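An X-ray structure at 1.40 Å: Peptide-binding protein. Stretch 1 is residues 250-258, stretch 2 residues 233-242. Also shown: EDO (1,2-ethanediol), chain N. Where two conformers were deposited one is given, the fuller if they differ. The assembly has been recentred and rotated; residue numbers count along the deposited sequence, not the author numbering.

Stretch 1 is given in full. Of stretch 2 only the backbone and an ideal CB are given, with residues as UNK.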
# COMPACT_ATOMS: atom_id res chain seq x y z
N ASN A 250 20.67 -12.80 -6.82
CA ASN A 250 20.24 -12.42 -5.48
C ASN A 250 18.73 -12.20 -5.47
O ASN A 250 18.16 -11.77 -6.45
CB ASN A 250 20.96 -11.12 -5.10
CG ASN A 250 20.61 -10.60 -3.71
OD1 ASN A 250 20.87 -11.26 -2.70
ND2 ASN A 250 20.02 -9.38 -3.66
N LYS A 251 18.10 -12.48 -4.33
CA LYS A 251 16.68 -12.18 -4.12
C LYS A 251 16.54 -11.26 -2.93
O LYS A 251 17.23 -11.43 -1.92
CB LYS A 251 15.89 -13.46 -3.82
CG LYS A 251 15.82 -14.40 -4.99
CD LYS A 251 15.15 -13.75 -6.20
CE LYS A 251 14.74 -14.83 -7.22
NZ LYS A 251 14.41 -14.25 -8.56
N ILE A 252 15.64 -10.28 -3.01
CA ILE A 252 15.44 -9.33 -1.93
C ILE A 252 14.21 -9.75 -1.13
O ILE A 252 13.13 -9.98 -1.68
CB ILE A 252 15.34 -7.89 -2.44
CG1 ILE A 252 16.70 -7.53 -3.06
CG2 ILE A 252 14.97 -6.94 -1.30
CD1 ILE A 252 16.77 -6.15 -3.68
N LEU A 253 14.37 -9.85 0.18
CA LEU A 253 13.24 -10.13 1.09
C LEU A 253 12.74 -8.80 1.65
O LEU A 253 13.53 -8.02 2.21
CB LEU A 253 13.74 -11.01 2.24
CG LEU A 253 12.78 -11.36 3.38
CD1 LEU A 253 11.58 -12.16 2.82
CD2 LEU A 253 13.51 -12.12 4.49
N GLU A 254 11.43 -8.54 1.52
CA GLU A 254 10.85 -7.24 1.85
C GLU A 254 9.97 -7.34 3.08
O GLU A 254 9.22 -8.33 3.27
CB GLU A 254 9.98 -6.74 0.69
CG GLU A 254 10.80 -6.42 -0.56
CD GLU A 254 11.17 -4.94 -0.73
OE1 GLU A 254 10.86 -4.13 0.19
OE2 GLU A 254 11.79 -4.62 -1.78
N ALA A 255 10.03 -6.32 3.93
CA ALA A 255 9.08 -6.25 5.05
C ALA A 255 7.65 -6.34 4.52
O ALA A 255 7.34 -5.88 3.41
CB ALA A 255 9.29 -4.96 5.84
N GLY A 256 6.79 -6.96 5.32
CA GLY A 256 5.42 -7.26 4.92
C GLY A 256 5.24 -8.68 4.45
O GLY A 256 4.12 -9.19 4.46
N SER A 257 6.32 -9.35 4.04
CA SER A 257 6.23 -10.75 3.65
C SER A 257 5.90 -11.61 4.86
O SER A 257 6.31 -11.33 5.99
CB SER A 257 7.58 -11.23 3.12
OG SER A 257 8.00 -10.42 2.04
N ILE A 258 5.19 -12.71 4.61
CA ILE A 258 4.76 -13.64 5.62
C ILE A 258 5.10 -15.03 5.09
O ILE A 258 4.55 -15.47 4.07
CB ILE A 258 3.26 -13.48 5.93
CG1 ILE A 258 2.97 -12.07 6.46
CG2 ILE A 258 2.77 -14.54 6.94
CD1 ILE A 258 1.42 -11.76 6.42
N UNK A 233 8.02 -12.94 9.70
CA UNK A 233 7.93 -11.73 8.91
C UNK A 233 9.21 -10.93 9.14
O UNK A 233 9.77 -10.98 10.25
CB UNK A 233 6.69 -10.92 9.27
N UNK A 234 9.71 -10.22 8.13
CA UNK A 234 11.01 -9.56 8.32
C UNK A 234 10.90 -8.41 9.30
O UNK A 234 9.87 -7.74 9.41
CB UNK A 234 11.56 -9.05 6.98
N UNK A 235 12.03 -8.10 9.94
CA UNK A 235 12.08 -7.00 10.90
C UNK A 235 12.78 -5.76 10.37
O UNK A 235 12.90 -4.78 11.12
CB UNK A 235 12.78 -7.46 12.18
N UNK A 236 13.25 -5.77 9.11
CA UNK A 236 13.82 -4.61 8.44
C UNK A 236 13.19 -4.52 7.05
O UNK A 236 12.58 -5.48 6.57
CB UNK A 236 15.34 -4.70 8.36
N UNK A 237 13.33 -3.35 6.41
CA UNK A 237 12.58 -3.12 5.17
C UNK A 237 13.06 -4.05 4.05
O UNK A 237 12.26 -4.70 3.38
CB UNK A 237 12.72 -1.66 4.73
N UNK A 238 14.37 -4.08 3.79
CA UNK A 238 14.93 -4.90 2.72
C UNK A 238 16.14 -5.65 3.23
O UNK A 238 16.93 -5.11 4.00
CB UNK A 238 15.30 -4.04 1.51
N UNK A 239 16.32 -6.89 2.76
CA UNK A 239 17.55 -7.60 3.06
C UNK A 239 17.80 -8.60 1.93
O UNK A 239 16.87 -8.98 1.21
CB UNK A 239 17.47 -8.30 4.42
N UNK A 240 19.06 -8.99 1.76
CA UNK A 240 19.44 -9.90 0.67
C UNK A 240 19.38 -11.35 1.14
O UNK A 240 19.90 -11.70 2.21
CB UNK A 240 20.84 -9.57 0.16
N UNK A 241 18.79 -12.23 0.31
CA UNK A 241 18.79 -13.66 0.63
C UNK A 241 20.10 -14.28 0.14
O UNK A 241 20.71 -13.77 -0.81
CB UNK A 241 17.59 -14.36 0.00
N UNK A 242 20.60 -15.33 0.81
CA UNK A 242 21.89 -15.91 0.43
C UNK A 242 21.90 -16.36 -1.01
O UNK A 242 20.89 -16.86 -1.53
CB UNK A 242 22.23 -17.09 1.34
C1 EDO N . 12.84 -6.48 -5.91
O1 EDO N . 12.49 -7.85 -5.72
C2 EDO N . 12.18 -5.66 -4.81
O2 EDO N . 12.86 -5.83 -3.57

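The two stretches pair as antiparallel strands, with 238 to 240 lying against Ile-252 to Glu-254, and the visible atoms of the latter limit the choice at several positions of the former.

At position 233 the backbone is extended (phi/psi -145/146) and CA-to-CB runs sideways, with the ideal CB 3.3 Å from Ser-257 O. A carbonyl so close favours a short donor, serine or threonine, over a long chain. The residue is Thr-233, whose OG1 donates to Ser-257 O at 2.7 Å; a water that donates to the same OG1 accepts from Gly-256 N, tying the hydroxyl to the turn.

Position 234 points toward stretch 1. Its ideal CB is 4.4 Å from Leu-253 CD2 and 4.2 Å from Ala-255 CA, a largely apolar setting, and its phi of -70° is compatible with proline as well as valine, leucine or alanine. Its amide nitrogen makes no hydrogen bond to stretch 1, so proline would cost none there. Pro-234 packs CG against Leu-253 CG at 3.6 Å, while its CD lies 3.2 Å from Ser-257 O.

Positions 235 and 236 both point away, with nothing of stretch 1 within 5.5 Å of the ideal CB, so many residues would suit; they are Thr-235 and Val-236. The carbonyl of the second matters more here: Val-236 O lies 3.4 Å from Ala-255 CB and accepts from a water that also donates to Leu-253 O.

Position 237 also points away, but Glu-254 OE1 is 5.5 Å from its ideal CB, so a long polar or basic chain could return toward that carboxylate; alanine would fit equally. Arg-237 meets it indirectly: a water accepts from its NH2 and donates to Glu-254 OE1. Its backbone O receives Ala-255 N at 2.8 Å.

Position 238 shares a sheet face with Ile-252 and Glu-254. The ideal CB is 4.0 Å from Ile-252 CG2 and 4.6 Å from Glu-254 OE1, which calls for an aliphatic stem with a positive end: lysine or arginine, though threonine or glutamine could serve. Lys-238 places CB 4.1 Å from Ile-252 CG2 and bends at its end (chi4 m), bringing NZ to 2.7 Å from Glu-254 OE2 in a salt bridge. The same OE2 accepts a very short bond, 2.4 Å, from ethanediol O2.

Position 239 pairs with Leu-253 through two backbone hydrogen bonds and shares its face. Leucine, methionine or glutamine would suit the space beside that side chain. Gln-239 passes NE2 3.8 Å from Leu-253 CD2, and NE2 donates to the water that donates to Leu-253 O.

At 240 the ideal CB is 3.3 Å from Asn-250 OD1, and Asn-250 ND2 offers a donor; aspartate, asparagine or serine would answer. Asp-240 OD1 accepts from Asn-250 ND2 at 3.1 Å.

Position 241 points sideways, near the aliphatic parts of Lys-251 and Leu-253, inviting leucine, isoleucine or methionine. Leu-241 sets CD2 3.9 Å from Leu-253 CB, and its N donates to Lys-251 O at 2.8 Å.

Position 242 points away, with nothing of stretch 1 within 5.5 Å of its ideal CB, so stretch 1 sets no limit; it is Pro-242.

Stretch 2 233-242: TPTVRKQDLP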
# COMPACT_ATOMS: atom_id res chain seq x y z
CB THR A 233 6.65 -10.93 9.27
OG1 THR A 233 6.37 -9.92 8.30
CG2 THR A 233 6.71 -10.34 10.71
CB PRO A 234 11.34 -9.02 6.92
CG PRO A 234 10.58 -9.96 5.93
CD PRO A 234 9.26 -10.22 6.71
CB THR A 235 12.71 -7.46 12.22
OG1 THR A 235 14.00 -7.97 11.93
CG2 THR A 235 11.86 -8.57 12.85
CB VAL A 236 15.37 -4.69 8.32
CG1 VAL A 236 16.05 -4.73 9.72
CG2 VAL A 236 15.80 -5.89 7.45
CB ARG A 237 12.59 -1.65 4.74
CG ARG A 237 11.71 -1.43 3.48
CD ARG A 237 11.36 0.00 3.22
NE ARG A 237 12.47 0.86 2.79
CZ ARG A 237 12.71 1.24 1.53
NH1 ARG A 237 13.70 2.10 1.27
NH2 ARG A 237 11.99 0.79 0.50
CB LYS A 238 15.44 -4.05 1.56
CG LYS A 238 14.28 -3.35 0.75
CD LYS A 238 14.87 -2.44 -0.26
CE LYS A 238 13.82 -1.63 -0.97
NZ LYS A 238 13.20 -2.40 -2.11
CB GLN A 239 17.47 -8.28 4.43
CG GLN A 239 16.46 -9.34 4.48
CD GLN A 239 16.19 -9.72 5.97
OE1 GLN A 239 17.04 -10.33 6.62
NE2 GLN A 239 15.03 -9.33 6.50
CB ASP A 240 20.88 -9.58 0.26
CG ASP A 240 21.00 -8.18 -0.27
OD1 ASP A 240 20.10 -7.77 -1.03
OD2 ASP A 240 21.98 -7.44 0.08
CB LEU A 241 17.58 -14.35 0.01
CG LEU A 241 16.29 -13.85 0.65
CD1 LEU A 241 15.06 -14.55 0.05
CD2 LEU A 241 16.26 -14.01 2.17
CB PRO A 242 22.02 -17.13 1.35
CG PRO A 242 21.23 -16.82 2.50
CD PRO A 242 20.12 -15.89 2.08
O HOH W 1 7.25 -7.38 8.21
O HOH W 2 13.44 -7.54 4.92
O HOH W 3 10.47 -1.41 -0.02
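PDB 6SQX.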